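UTP--glucose-1-phosphate uridylyltransferase YngB (Bacillus subtilis, PDB 7O2N) catalyses the formation of UDP-glucose and diphosphate from UTP and glucose-1-phosphate, a step towards the glycolipids and glucosylated wall teichoic acid of the cell envelope. Local coordinates at residues I50-I55 with N98-R103; Y152-V157 with R239-H244. One frame throughout, in Å; residues are numbered along the deposited sequence.

Contact 1. Residues I50-I55 with N98-R103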
loop_
_atom_site.group_PDB
_atom_site.type_symbol
_atom_site.label_atom_id
_atom_site.label_comp_id
_atom_site.label_asym_id
_atom_site.label_seq_id
_atom_site.Cartn_x
_atom_site.Cartn_y
_atom_site.Cartn_z
ATOM N N ILE A 50 20.205 13.922 -10.631
ATOM C CA ILE A 50 20.055 13.009 -11.756
ATOM C C ILE A 50 18.924 13.506 -12.644
ATOM O O ILE A 50 17.873 13.916 -12.158
ATOM C CB ILE A 50 19.825 11.553 -11.306
ATOM C CG1 ILE A 50 20.992 11.049 -10.455
ATOM C CG2 ILE A 50 19.568 10.644 -12.502
ATOM C CD1 ILE A 50 22.326 11.269 -11.093
ATOM N N GLU A 51 19.160 13.469 -13.961
ATOM C CA GLU A 51 18.173 13.972 -14.907
ATOM C C GLU A 51 17.502 12.815 -15.664
ATOM O O GLU A 51 16.388 12.980 -16.140
ATOM C CB GLU A 51 18.772 15.095 -15.759
ATOM C CG GLU A 51 20.277 14.946 -15.981
ATOM C CD GLU A 51 21.013 16.045 -16.738
ATOM O OE1 GLU A 51 20.582 17.221 -16.658
ATOM O OE2 GLU A 51 22.043 15.725 -17.390
ATOM N N ASP A 52 18.148 11.635 -15.727
ATOM C CA ASP A 52 17.666 10.542 -16.560
ATOM C C ASP A 52 17.807 9.201 -15.841
ATOM O O ASP A 52 18.903 8.796 -15.463
ATOM C CB ASP A 52 18.398 10.497 -17.906
ATOM C CG ASP A 52 18.333 11.778 -18.734
ATOM O OD1 ASP A 52 17.193 12.229 -19.069
ATOM O OD2 ASP A 52 19.428 12.305 -19.071
ATOM N N ILE A 53 16.677 8.503 -15.700
ATOM C CA ILE A 53 16.590 7.235 -14.996
ATOM C C ILE A 53 16.101 6.158 -15.969
ATOM O O ILE A 53 15.158 6.359 -16.752
ATOM C CB ILE A 53 15.632 7.387 -13.801
ATOM C CG1 ILE A 53 16.139 8.421 -12.792
ATOM C CG2 ILE A 53 15.354 6.043 -13.152
ATOM C CD1 ILE A 53 15.151 8.789 -11.695
ATOM N N LEU A 54 16.766 5.001 -15.916
ATOM C CA LEU A 54 16.271 3.827 -16.609
ATOM C C LEU A 54 15.783 2.831 -15.565
ATOM O O LEU A 54 16.524 2.423 -14.675
ATOM C CB LEU A 54 17.402 3.209 -17.428
ATOM C CG LEU A 54 17.053 1.892 -18.125
ATOM C CD1 LEU A 54 15.836 2.025 -19.042
ATOM C CD2 LEU A 54 18.232 1.394 -18.937
ATOM N N ILE A 55 14.515 2.454 -15.672
ATOM C CA ILE A 55 13.979 1.418 -14.814
ATOM C C ILE A 55 13.983 0.129 -15.618
ATOM O O ILE A 55 13.455 0.084 -16.729
ATOM C CB ILE A 55 12.560 1.785 -14.348
ATOM C CG1 ILE A 55 12.549 3.112 -13.590
ATOM C CG2 ILE A 55 11.954 0.643 -13.547
ATOM C CD1 ILE A 55 11.181 3.565 -13.206
ATOM N N ASN A 98 13.554 12.295 -16.289
ATOM C CA ASN A 98 13.102 11.678 -17.523
ATOM C C ASN A 98 13.198 10.177 -17.323
ATOM O O ASN A 98 14.309 9.653 -17.215
ATOM C CB ASN A 98 13.953 12.086 -18.728
ATOM C CG ASN A 98 13.976 13.574 -18.996
ATOM O OD1 ASN A 98 12.950 14.255 -18.888
ATOM N ND2 ASN A 98 15.146 14.071 -19.360
ATOM N N ILE A 99 12.032 9.518 -17.274
ATOM C CA ILE A 99 11.985 8.129 -16.863
ATOM C C ILE A 99 11.906 7.237 -18.096
ATOM O O ILE A 99 10.901 7.269 -18.803
ATOM C CB ILE A 99 10.791 7.891 -15.927
ATOM C CG1 ILE A 99 10.679 8.941 -14.825
ATOM C CG2 ILE A 99 10.863 6.500 -15.336
ATOM C CD1 ILE A 99 11.880 9.014 -13.922
ATOM N N HIS A 100 12.950 6.430 -18.311
ATOM C CA HIS A 100 12.991 5.453 -19.393
ATOM C C HIS A 100 12.742 4.051 -18.829
ATOM O O HIS A 100 13.036 3.819 -17.665
ATOM C CB HIS A 100 14.360 5.530 -20.089
ATOM C CG HIS A 100 14.724 6.900 -20.559
ATOM N ND1 HIS A 100 14.714 8.000 -19.730
ATOM C CD2 HIS A 100 15.105 7.359 -21.765
ATOM C CE1 HIS A 100 15.056 9.073 -20.407
ATOM N NE2 HIS A 100 15.313 8.704 -21.654
ATOM N N TYR A 101 12.220 3.129 -19.654
ATOM C CA TYR A 101 11.982 1.742 -19.260
ATOM C C TYR A 101 12.580 0.746 -20.248
ATOM O O TYR A 101 12.613 0.965 -21.454
ATOM C CB TYR A 101 10.491 1.427 -19.186
ATOM C CG TYR A 101 9.787 2.379 -18.272
ATOM C CD1 TYR A 101 9.854 2.227 -16.896
ATOM C CD2 TYR A 101 9.130 3.480 -18.784
ATOM C CE1 TYR A 101 9.249 3.143 -16.046
ATOM C CE2 TYR A 101 8.522 4.404 -17.949
ATOM C CZ TYR A 101 8.590 4.243 -16.572
ATOM O OH TYR A 101 7.979 5.140 -15.739
ATOM N N ILE A 102 13.029 -0.380 -19.718
ATOM C CA ILE A 102 13.403 -1.509 -20.545
ATOM C C ILE A 102 12.872 -2.741 -19.844
ATOM O O ILE A 102 12.813 -2.775 -18.620
ATOM C CB ILE A 102 14.932 -1.595 -20.728
ATOM C CG1 ILE A 102 15.323 -2.737 -21.663
ATOM C CG2 ILE A 102 15.666 -1.701 -19.403
ATOM C CD1 ILE A 102 15.576 -2.307 -23.071
ATOM N N ARG A 103 12.482 -3.741 -20.626
ATOM C CA ARG A 103 12.069 -4.970 -19.979
ATOM C C ARG A 103 13.262 -5.897 -19.803
ATOM O O ARG A 103 13.980 -6.153 -20.761
ATOM C CB ARG A 103 10.955 -5.629 -20.778
ATOM C CG ARG A 103 9.667 -5.635 -19.989
ATOM C CD ARG A 103 8.596 -4.728 -20.533
ATOM N NE ARG A 103 7.470 -5.648 -20.522
ATOM C CZ ARG A 103 6.197 -5.303 -20.498
ATOM N NH1 ARG A 103 5.846 -4.023 -20.468
ATOM N NH2 ARG A 103 5.283 -6.257 -20.509
#

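Contact 2. Residues Y152-V157 with R239-H244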
loop_
_atom_site.group_PDB
_atom_site.type_symbol
_atom_site.label_atom_id
_atom_site.label_comp_id
_atom_site.label_asym_id
_atom_site.label_seq_id
_atom_site.Cartn_x
_atom_site.Cartn_y
_atom_site.Cartn_z
ATOM N N TYR A 152 37.677 11.189 -6.406
ATOM C CA TYR A 152 38.482 10.001 -6.677
ATOM C C TYR A 152 38.190 9.387 -8.048
ATOM O O TYR A 152 39.048 8.702 -8.603
ATOM C CB TYR A 152 38.340 8.943 -5.581
ATOM C CG TYR A 152 38.750 9.430 -4.221
ATOM C CD1 TYR A 152 37.878 10.171 -3.440
ATOM C CD2 TYR A 152 40.014 9.162 -3.723
ATOM C CE1 TYR A 152 38.249 10.639 -2.191
ATOM C CE2 TYR A 152 40.398 9.610 -2.469
ATOM C CZ TYR A 152 39.510 10.350 -1.707
ATOM O OH TYR A 152 39.862 10.805 -0.478
ATOM N N GLY A 153 36.975 9.590 -8.571
ATOM C CA GLY A 153 36.655 9.142 -9.915
ATOM C C GLY A 153 36.677 7.621 -10.098
ATOM O O GLY A 153 36.590 7.144 -11.225
ATOM N N THR A 154 36.790 6.854 -9.010
ATOM C CA THR A 154 36.633 5.410 -9.095
ATOM C C THR A 154 35.196 5.031 -8.760
ATOM O O THR A 154 34.389 5.888 -8.394
ATOM C CB THR A 154 37.491 4.669 -8.063
ATOM O OG1 THR A 154 37.641 5.474 -6.893
ATOM C CG2 THR A 154 38.839 4.255 -8.598
ATOM N N GLU A 155 34.916 3.724 -8.869
ATOM C CA GLU A 155 33.653 3.127 -8.461
ATOM C C GLU A 155 33.478 3.362 -6.962
ATOM O O GLU A 155 34.222 2.797 -6.169
ATOM C CB GLU A 155 33.639 1.629 -8.790
ATOM C CG GLU A 155 33.382 1.291 -10.256
ATOM C CD GLU A 155 34.489 1.535 -11.281
ATOM O OE1 GLU A 155 35.629 1.873 -10.873
ATOM O OE2 GLU A 155 34.207 1.393 -12.503
ATOM N N VAL A 156 32.520 4.222 -6.596
ATOM C CA VAL A 156 32.189 4.528 -5.211
ATOM C C VAL A 156 30.950 3.737 -4.766
ATOM O O VAL A 156 30.009 3.542 -5.528
ATOM C CB VAL A 156 32.083 6.049 -4.936
ATOM C CG1 VAL A 156 32.405 6.926 -6.139
ATOM C CG2 VAL A 156 30.803 6.487 -4.239
ATOM N N VAL A 157 30.980 3.259 -3.515
ATOM C CA VAL A 157 29.902 2.502 -2.890
ATOM C C VAL A 157 29.371 3.314 -1.704
ATOM O O VAL A 157 30.122 4.025 -1.047
ATOM C CB VAL A 157 30.400 1.108 -2.449
ATOM C CG1 VAL A 157 29.878 0.731 -1.087
ATOM C CG2 VAL A 157 30.088 0.003 -3.440
ATOM N N ARG A 239 40.953 -6.106 -7.819
ATOM C CA ARG A 239 42.166 -6.857 -8.103
ATOM C C ARG A 239 43.155 -5.979 -8.867
ATOM O O ARG A 239 44.352 -6.018 -8.574
ATOM C CB ARG A 239 41.854 -8.180 -8.814
ATOM N N LYS A 240 42.655 -5.176 -9.819
ATOM C CA LYS A 240 43.528 -4.252 -10.533
ATOM C C LYS A 240 43.874 -3.056 -9.638
ATOM O O LYS A 240 45.004 -2.573 -9.649
ATOM C CB LYS A 240 42.957 -3.851 -11.902
ATOM N N GLU A 241 42.903 -2.605 -8.832
ATOM C CA GLU A 241 42.978 -1.310 -8.171
ATOM C C GLU A 241 41.840 -1.191 -7.152
ATOM O O GLU A 241 40.765 -1.751 -7.356
ATOM C CB GLU A 241 42.934 -0.204 -9.233
ATOM C CG GLU A 241 43.436 1.141 -8.741
ATOM C CD GLU A 241 42.434 2.287 -8.649
ATOM O OE1 GLU A 241 41.883 2.661 -9.713
ATOM O OE2 GLU A 241 42.217 2.824 -7.520
ATOM N N PRO A 242 42.026 -0.484 -6.008
ATOM C CA PRO A 242 40.990 -0.387 -4.981
ATOM C C PRO A 242 39.988 0.772 -5.076
ATOM O O PRO A 242 40.324 1.903 -5.427
ATOM C CB PRO A 242 41.866 -0.413 -3.718
ATOM C CG PRO A 242 43.123 0.336 -4.082
ATOM C CD PRO A 242 43.264 0.180 -5.579
ATOM N N ILE A 243 38.743 0.435 -4.707
ATOM C CA ILE A 243 37.518 1.219 -4.751
ATOM C C ILE A 243 37.426 2.119 -3.523
ATOM O O ILE A 243 38.223 2.017 -2.604
ATOM C CB ILE A 243 36.358 0.206 -4.728
ATOM C CG1 ILE A 243 36.271 -0.609 -6.019
ATOM C CG2 ILE A 243 35.027 0.834 -4.346
ATOM C CD1 ILE A 243 35.084 -1.555 -6.060
ATOM N N HIS A 244 36.423 2.994 -3.520
ATOM C CA HIS A 244 36.149 3.897 -2.415
ATOM C C HIS A 244 34.719 3.697 -1.914
ATOM O O HIS A 244 33.901 3.096 -2.606
ATOM C CB HIS A 244 36.428 5.346 -2.830
ATOM C CG HIS A 244 37.878 5.623 -3.038
ATOM N ND1 HIS A 244 38.761 4.663 -3.502
ATOM C CD2 HIS A 244 38.601 6.747 -2.866
ATOM C CE1 HIS A 244 39.962 5.186 -3.612
ATOM N NE2 HIS A 244 39.889 6.464 -3.228
#

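Contact 1. Residues I50-I55 with N98-R103
Asp52 and Asn98 both carry CG beside the backbone N and anti to the carbonyl carbon (chi1 -56° and -59°), so their side chains run side by side on one face of a parallel strand pair. Their flat ends are nearly coplanar, and Asn98 ND2 donates to Asp52 OD1 at 2.8 Å, meeting that oxygen nearly along its C-O axis. On the other face Ile53, Ile55, Ile99 and Tyr101 share the same first torsion. The extended chain of Ile55 (chi2 176°) brings its CD1 against two neighbours, 3.6 Å from Ile99 CG2 and 3.5 Å from Tyr101 CE1. Leu54, whose CG instead lies anti to the backbone N, sends CD1 obliquely across to Ile102 CG2, 3.7 Å away. Between the two faces runs a parallel ladder whose donors alternate between the strands: Asn98 N to Glu51 O, Ile53 N to Asn98 O, His100 N to Ile53 O, Ile55 N to His100 O and Ile102 N to Ile55 O. The third rung is the shortest, His100 N lying 2.7 Å from Ile53 O, nearly along the carbonyl axis. His100 also turns ND1 back to Asn98 O in a weak bond, with that oxygen in the plane of the ring. Strand 52-57 lies between 98-103 and 6-11, parallel to both, an arrangement consistent with the Rossmann-like core of the GT-A fold. Helix 37-47 packs on Ile53 through Val42 and Ala45, whereas Phe120 of helix 118-121 touches Asp52, Leu54 and His100 on the other face.

Contact 2. Residues Y152-V157 with R239-H244
The imidazole of His244 meets Tyr152 at its edge and the hydroxyl of Thr154 over a face, and the attitude of these three side chains defines the contact. The Tyr152 and His244 side chains cross at about a right angle, with ring centroids 4.2 Å apart and planes inclined at 57°, an oblique pairing in which CD2 of the histidine lies over one face of the phenol ring. Thr154 OG1 sits above the imidazole, offset toward the rim, 3.7 Å from His244 ND1. The methyl of the same threonine turns to Glu241, with Thr154 CG2 3.6 Å from Glu241 OE1, the glutamate chain being bent at chi2. Val156 and His244 form a parallel bridge where strands 156-161 and 244-247 begin. Val157 N donates to His244 O at 3.1 Å, and a weak, less certain bond of 3.4 Å links His244 N to Glu155 O. Gly153, with positive phi, ends helix 141-152. Two segments leaving helices 141-152 and 230-240 thus enter neighbouring parallel strands of the mixed central sheet of this GT-A-type nucleotidyltransferase. Ile243 packs on Leu234 and Cys238 of helix 230-240, and Val156 on Leu145, Val148 and Tyr149 of helix 141-152. An alanine in place of His244 would remove the ring that meets Tyr152 and Thr154 and would probably loosen the link to the end of helix 141-152. Chemically, sparse backbone bonding is joined by an oblique ring pair and a threonine hydroxyl over the imidazole, while Glu155 OE1 and Glu241 OE1, 6.4 Å apart and not in contact, would be expected to repel slightly.

How the contacts relate
Both contacts belong to the same mixed sheet, with centres about 25 Å apart and nearest atoms about 12 Å apart, and each joins parallel strands. Contact 1 pairs two strands over most of their length; contact 2 catches a pair only at its start, where two segments leave their helices. From contact centre to chain centre is about 14 Å for contact 1 and 21 Å for contact 2, yet burial does not follow: contact 1 sets buried Ile53, Leu54 and Ile55 against an outer strand, 98-103, that is partly or fully exposed. There a continuous ladder separates a mainly aliphatic face from an Asp-Asn pair; in contact 2 an aromatic pair at a helix end supplements sparse backbone bonding.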